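Translocator protein BipD (Burkholderia pseudomallei, PDB 3NFT) is required for invasion of epithelial cells and survival within host cells, and probably regulates secretion of the effectors BipB and BipC by the type III secretion system. Local coordinates at residues D280-V283 with K284-G288; D120-L123 with Q124-D128; N94-E97 with R98-T101. All coordinates share one frame; numbering follows the deposited sequence.

Interaction 1. Residues D280-V283 with K284-G288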
# COMPACT_ATOMS: atom_id res chain seq x y z
N ASP A 280 -4.05 -14.18 -7.84
CA ASP A 280 -4.95 -13.89 -8.96
C ASP A 280 -5.82 -12.66 -8.66
O ASP A 280 -6.00 -11.79 -9.51
CB ASP A 280 -5.79 -15.11 -9.27
CG ASP A 280 -4.99 -16.23 -9.91
OD1 ASP A 280 -5.60 -17.30 -10.19
OD2 ASP A 280 -3.78 -16.06 -10.18
N ASN A 281 -6.35 -12.59 -7.44
CA ASN A 281 -7.14 -11.43 -7.02
C ASN A 281 -6.33 -10.15 -6.99
O ASN A 281 -6.80 -9.09 -7.41
CB ASN A 281 -7.74 -11.66 -5.64
CG ASN A 281 -8.87 -12.65 -5.65
OD1 ASN A 281 -9.43 -12.98 -6.70
ND2 ASN A 281 -9.22 -13.15 -4.47
N LEU A 282 -5.09 -10.24 -6.51
CA LEU A 282 -4.17 -9.10 -6.54
C LEU A 282 -3.96 -8.56 -7.95
O LEU A 282 -4.03 -7.35 -8.18
CB LEU A 282 -2.82 -9.46 -5.90
CG LEU A 282 -1.67 -8.44 -5.95
CD1 LEU A 282 -2.03 -7.13 -5.21
CD2 LEU A 282 -0.36 -9.06 -5.39
N VAL A 283 -3.73 -9.45 -8.89
CA VAL A 283 -3.54 -9.04 -10.27
C VAL A 283 -4.81 -8.38 -10.81
O VAL A 283 -4.74 -7.37 -11.51
CB VAL A 283 -3.13 -10.22 -11.18
CG1 VAL A 283 -3.22 -9.80 -12.68
CG2 VAL A 283 -1.77 -10.68 -10.79
N LYS A 284 -5.98 -8.97 -10.51
CA LYS A 284 -7.25 -8.39 -10.96
C LYS A 284 -7.48 -7.00 -10.37
O LYS A 284 -7.94 -6.08 -11.05
CB LYS A 284 -8.41 -9.34 -10.63
CG LYS A 284 -8.43 -10.61 -11.49
CD LYS A 284 -9.43 -11.63 -11.00
CE LYS A 284 -9.28 -12.94 -11.78
NZ LYS A 284 -10.36 -13.92 -11.46
N VAL A 285 -7.13 -6.83 -9.10
CA VAL A 285 -7.20 -5.52 -8.45
C VAL A 285 -6.25 -4.50 -9.10
O VAL A 285 -6.64 -3.39 -9.42
CB VAL A 285 -6.93 -5.62 -6.92
CG1 VAL A 285 -6.71 -4.24 -6.32
CG2 VAL A 285 -8.11 -6.31 -6.27
N LEU A 286 -5.01 -4.90 -9.31
CA LEU A 286 -4.01 -4.01 -9.89
C LEU A 286 -4.36 -3.63 -11.33
O LEU A 286 -4.19 -2.47 -11.72
CB LEU A 286 -2.63 -4.66 -9.85
CG LEU A 286 -1.94 -4.83 -8.50
CD1 LEU A 286 -0.67 -5.71 -8.69
CD2 LEU A 286 -1.58 -3.50 -7.90
N SER A 287 -4.88 -4.59 -12.10
CA SER A 287 -5.27 -4.33 -13.48
C SER A 287 -6.41 -3.35 -13.54
O SER A 287 -6.40 -2.42 -14.35
CB SER A 287 -5.67 -5.64 -14.15
OG SER A 287 -4.54 -6.46 -14.15
N GLY A 288 -7.40 -3.53 -12.65
CA GLY A 288 -8.52 -2.60 -12.56
C GLY A 288 -8.08 -1.21 -12.15
O GLY A 288 -8.56 -0.21 -12.70
O HOH W 1 -9.63 -14.28 -8.75
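K284 lays its side chain back over the preceding turn of the helix, across the carbonyl oxygen of D280. Its CG comes to 3.3 Å from D280 O, and CD passes the same oxygen a little farther off. CG stands beside the backbone N (chi1 -71°), and the chain beyond it is extended. The amine is thereby carried toward the start of the segment 280-283. There a water accepts from K284 NZ at 2.8 Å. The same water also lies by N281 OD1, but that link is too short to be sound and remains doubtful. The amine also forms a salt bridge with D30 near the N-terminus of the modelled chain. The carboxylate of D280 has the opposite charge but does not touch this amine.

L282 and L286 meet one turn apart on another side of the helix. L282 CD1 is 4.0 Å from L286 CD1, and the two side chains cross obliquely. L286 CG also sits 3.3 Å from L282 O. Both segments belong to the long helix 244-295, within a predicted coiled coil, and this leucine pair faces other helices. L282 touches V129 and L286 touches I130, both on helix 121-160. L286 also packs against L96 and L99 of helix 76-103.

The backbone is regular alpha helix, with V285 N donating to N281 O at 2.8 Å and L286 N donating to L282 O. V283 O accepts from S287 N at 2.8 Å. The hydroxyl of S287 turns back beside its own backbone N (chi1 -62°). S287 OG thus lies 2.8 Å from V283 O, though this bond is not settled. S287 OG is hydrogen-bonded to A27 N. V285 packs on A289 of the second subunit, and L282 on I122 of that subunit.

Interaction 2. Residues D120-L123 with Q124-D128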
# COMPACT_ATOMS: atom_id res chain seq x y z
N ASP A 120 1.76 11.14 -8.09
CA ASP A 120 0.58 10.84 -7.31
C ASP A 120 0.93 9.72 -6.32
O ASP A 120 1.45 8.69 -6.73
CB ASP A 120 -0.56 10.45 -8.25
CG ASP A 120 -0.81 11.50 -9.33
OD1 ASP A 120 -0.35 12.66 -9.16
OD2 ASP A 120 -1.45 11.19 -10.36
N PRO A 121 0.70 9.95 -5.02
CA PRO A 121 1.04 8.98 -3.96
C PRO A 121 0.45 7.58 -4.13
O PRO A 121 1.00 6.60 -3.61
CB PRO A 121 0.49 9.63 -2.69
CG PRO A 121 0.51 11.07 -2.99
CD PRO A 121 0.21 11.22 -4.44
N ILE A 122 -0.65 7.47 -4.86
CA ILE A 122 -1.28 6.16 -5.05
C ILE A 122 -0.36 5.21 -5.81
O ILE A 122 -0.43 3.99 -5.62
CB ILE A 122 -2.65 6.27 -5.76
CG1 ILE A 122 -3.40 4.95 -5.63
CG2 ILE A 122 -2.48 6.70 -7.20
CD1 ILE A 122 -4.83 5.04 -6.12
N LEU A 123 0.51 5.75 -6.66
CA LEU A 123 1.40 4.93 -7.48
C LEU A 123 2.38 4.21 -6.57
O LEU A 123 2.53 2.99 -6.67
CB LEU A 123 2.13 5.78 -8.53
CG LEU A 123 1.17 6.54 -9.47
CD1 LEU A 123 1.90 7.46 -10.43
CD2 LEU A 123 0.29 5.56 -10.25
N GLN A 124 3.03 4.93 -5.66
CA GLN A 124 3.95 4.27 -4.71
C GLN A 124 3.22 3.27 -3.81
O GLN A 124 3.77 2.21 -3.46
CB GLN A 124 4.70 5.29 -3.84
CG GLN A 124 5.72 4.67 -2.87
CD GLN A 124 6.83 3.89 -3.58
OE1 GLN A 124 7.44 4.38 -4.53
NE2 GLN A 124 7.09 2.67 -3.11
N GLY A 125 2.00 3.63 -3.41
CA GLY A 125 1.19 2.77 -2.54
C GLY A 125 0.94 1.43 -3.18
O GLY A 125 1.05 0.39 -2.52
N LEU A 126 0.57 1.45 -4.47
CA LEU A 126 0.33 0.22 -5.22
C LEU A 126 1.64 -0.55 -5.45
O LEU A 126 1.63 -1.77 -5.42
CB LEU A 126 -0.42 0.51 -6.54
CG LEU A 126 -1.85 1.04 -6.31
CD1 LEU A 126 -2.51 1.44 -7.63
CD2 LEU A 126 -2.69 0.01 -5.59
N VAL A 127 2.75 0.17 -5.68
CA VAL A 127 4.07 -0.47 -5.76
C VAL A 127 4.39 -1.23 -4.46
O VAL A 127 4.89 -2.36 -4.49
CB VAL A 127 5.20 0.53 -6.09
CG1 VAL A 127 6.58 -0.14 -5.97
CG2 VAL A 127 5.00 1.08 -7.49
N ASP A 128 4.07 -0.62 -3.33
CA ASP A 128 4.26 -1.27 -2.03
C ASP A 128 3.46 -2.57 -1.92
O ASP A 128 3.95 -3.58 -1.41
CB ASP A 128 3.89 -0.33 -0.88
CG ASP A 128 4.88 0.81 -0.70
OD1 ASP A 128 6.01 0.72 -1.23
OD2 ASP A 128 4.52 1.79 -0.03
O HOH W 2 3.82 7.85 -5.74
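D120 O is gripped by two donors at the start of helix 121-160. The backbone L123 N donates to D120 O at 3.1 Å. A water donates to D120 O at 2.7 Å. The same water accepts from Q124 N at 3.0 Å. It therefore bridges D120 O and Q124 N, which are 4.2 Å apart and too far for a direct bond. The i to i+4 bonds of the helix follow: G125 N donates to P121 O, L126 N to I122 O and V127 N to L123 O.

Farther along, Q124 and D128 join their side chains. Q124 CG is anti to the backbone N (chi1 -177°), and a bend at chi2 swings the amide along the helix. Q124 NE2 donates to D128 OD1 at 2.9 Å. The acceptor lies in the amide plane of Q124, but the donor comes from above the carboxylate plane of D128.

I122 and L126 pair on one side of the helix. They lie side by side and point the same way, with I122 CG1 4.1 Å from L126 CD1. L126 CG also rests 3.3 Å from I122 O. V127 puts CG2 against L123 O at 3.2 Å. L123 and L126 both touch L103 of helix 76-103.

The second subunit comes close here too. N278 of that subunit is hydrogen-bonded to D120 OD1 through its ND2, and D136 of the same subunit packs on P121. These residues form the N-terminal end of a long alpha helix, with a proline close to its start, in a predicted coiled coil.

Interaction 3. Residues N94-E97 with R98-T101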
# COMPACT_ATOMS: atom_id res chain seq x y z
N ASN A 94 7.08 -12.32 -12.62
CA ASN A 94 7.21 -11.64 -13.92
C ASN A 94 5.98 -10.78 -14.20
O ASN A 94 6.11 -9.64 -14.66
CB ASN A 94 7.39 -12.65 -15.05
CG ASN A 94 8.79 -13.28 -15.11
OD1 ASN A 94 8.99 -14.26 -15.83
ND2 ASN A 94 9.74 -12.73 -14.36
N LEU A 95 4.79 -11.30 -13.92
CA LEU A 95 3.57 -10.55 -14.17
C LEU A 95 3.50 -9.31 -13.25
O LEU A 95 3.13 -8.23 -13.67
CB LEU A 95 2.34 -11.44 -14.01
CG LEU A 95 0.95 -10.80 -14.19
CD1 LEU A 95 0.86 -9.96 -15.46
CD2 LEU A 95 -0.15 -11.86 -14.17
N LEU A 96 3.84 -9.49 -11.99
CA LEU A 96 3.89 -8.33 -11.08
C LEU A 96 4.89 -7.27 -11.56
O LEU A 96 4.61 -6.08 -11.51
CB LEU A 96 4.21 -8.77 -9.64
CG LEU A 96 3.11 -9.54 -8.91
CD1 LEU A 96 3.52 -9.86 -7.47
CD2 LEU A 96 1.80 -8.81 -8.90
N GLU A 97 6.04 -7.71 -12.04
CA GLU A 97 7.06 -6.78 -12.55
C GLU A 97 6.51 -5.97 -13.73
O GLU A 97 6.76 -4.76 -13.84
CB GLU A 97 8.34 -7.54 -12.92
CG GLU A 97 9.11 -7.99 -11.68
CD GLU A 97 10.32 -8.87 -11.99
OE1 GLU A 97 10.56 -9.21 -13.17
OE2 GLU A 97 11.04 -9.22 -11.03
N ARG A 98 5.75 -6.63 -14.61
CA ARG A 98 5.14 -5.92 -15.75
C ARG A 98 4.10 -4.92 -15.30
O ARG A 98 4.04 -3.82 -15.84
CB ARG A 98 4.52 -6.91 -16.75
CG ARG A 98 5.56 -7.83 -17.35
CD ARG A 98 5.11 -8.50 -18.64
NE ARG A 98 3.97 -9.40 -18.50
CZ ARG A 98 4.04 -10.67 -18.06
NH1 ARG A 98 5.19 -11.22 -17.67
NH2 ARG A 98 2.93 -11.39 -17.99
N LEU A 99 3.29 -5.29 -14.32
CA LEU A 99 2.29 -4.39 -13.75
C LEU A 99 2.93 -3.18 -13.08
O LEU A 99 2.47 -2.04 -13.23
CB LEU A 99 1.37 -5.14 -12.78
CG LEU A 99 0.45 -6.18 -13.45
CD1 LEU A 99 -0.13 -7.16 -12.42
CD2 LEU A 99 -0.70 -5.48 -14.21
N GLU A 100 4.03 -3.42 -12.36
CA GLU A 100 4.77 -2.36 -11.69
C GLU A 100 5.32 -1.38 -12.73
O GLU A 100 5.25 -0.15 -12.55
CB GLU A 100 5.89 -2.96 -10.86
CG GLU A 100 6.76 -1.93 -10.17
CD GLU A 100 7.79 -2.56 -9.24
OE1 GLU A 100 7.79 -3.80 -9.06
OE2 GLU A 100 8.61 -1.78 -8.70
N THR A 101 5.85 -1.91 -13.81
CA THR A 101 6.35 -1.07 -14.90
C THR A 101 5.23 -0.22 -15.51
O THR A 101 5.44 0.97 -15.78
CB THR A 101 7.06 -1.92 -15.97
OG1 THR A 101 8.16 -2.61 -15.35
CG2 THR A 101 7.58 -1.05 -17.11
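The backbone of 94-101 is continuous alpha helix, each N-H from R98 to T101 donating to the carbonyl four residues back, with L96 O accepting from E100 N at 2.9 Å. It forms part of helix 76-103, which packs against helices 121-160 and 244-295 in a helical bundle.

R98 folds back over the preceding turn. R98 CG stands beside the backbone N (chi1 -62°), 3.3 Å from N94 O, and a bend at chi3 turns the guanidinium back along the helix. One face of that group lies over L95 CA, which is offset toward its rim. R98 NH2 comes to 3.6 Å from L95 CD1. R98 NH1 comes to 3.7 Å from N94 CB. The side chains of L95 and R98 cross at about a right angle. The charged end is held elsewhere as well, since R98 NH2 is hydrogen-bonded to A36 O.

The leucines form the apolar side. L99 CD1 touches two neighbours, L95 CG at 4.2 Å and L96 CD2 slightly farther. L99 CG is also close to L95 O. These side chains face the other helices. L95 touches V283, L96 touches F279, and L99 touches I290, all on helix 244-295. L96 also meets I130 and I137 of helix 121-160.

On a more polar side, E100 runs out extended and forms a salt bridge with K134 of helix 121-160. E97 and E100 carry like charges, but their carboxylates are not in contact. At the end of the segment, E97 O takes two hydrogen bonds from T101, one from its N and one from its OG1, each 3.0 Å long, and the two donors approach from opposite faces of the carbonyl plane.

In the fold
Along the chain interaction 3 comes first, then interaction 2, then interaction 1, on helices 76-103, 121-160 and 244-295 respectively. All three lie on the same side of the chain's centre. Interactions 1 and 3 have centres 11 Å apart and touch through mainly apolar side chains. The centres of interactions 2 and 3 are 14 Å apart, and the two meet where V127 touches E100. The centres of interactions 1 and 2 are 15 Å apart and their atoms do not touch. The three sites lie at one end of the bundle, where their helices meet. Interactions 1 and 2 also touch the second subunit, so this end of the bundle meets the other chain of the assembly.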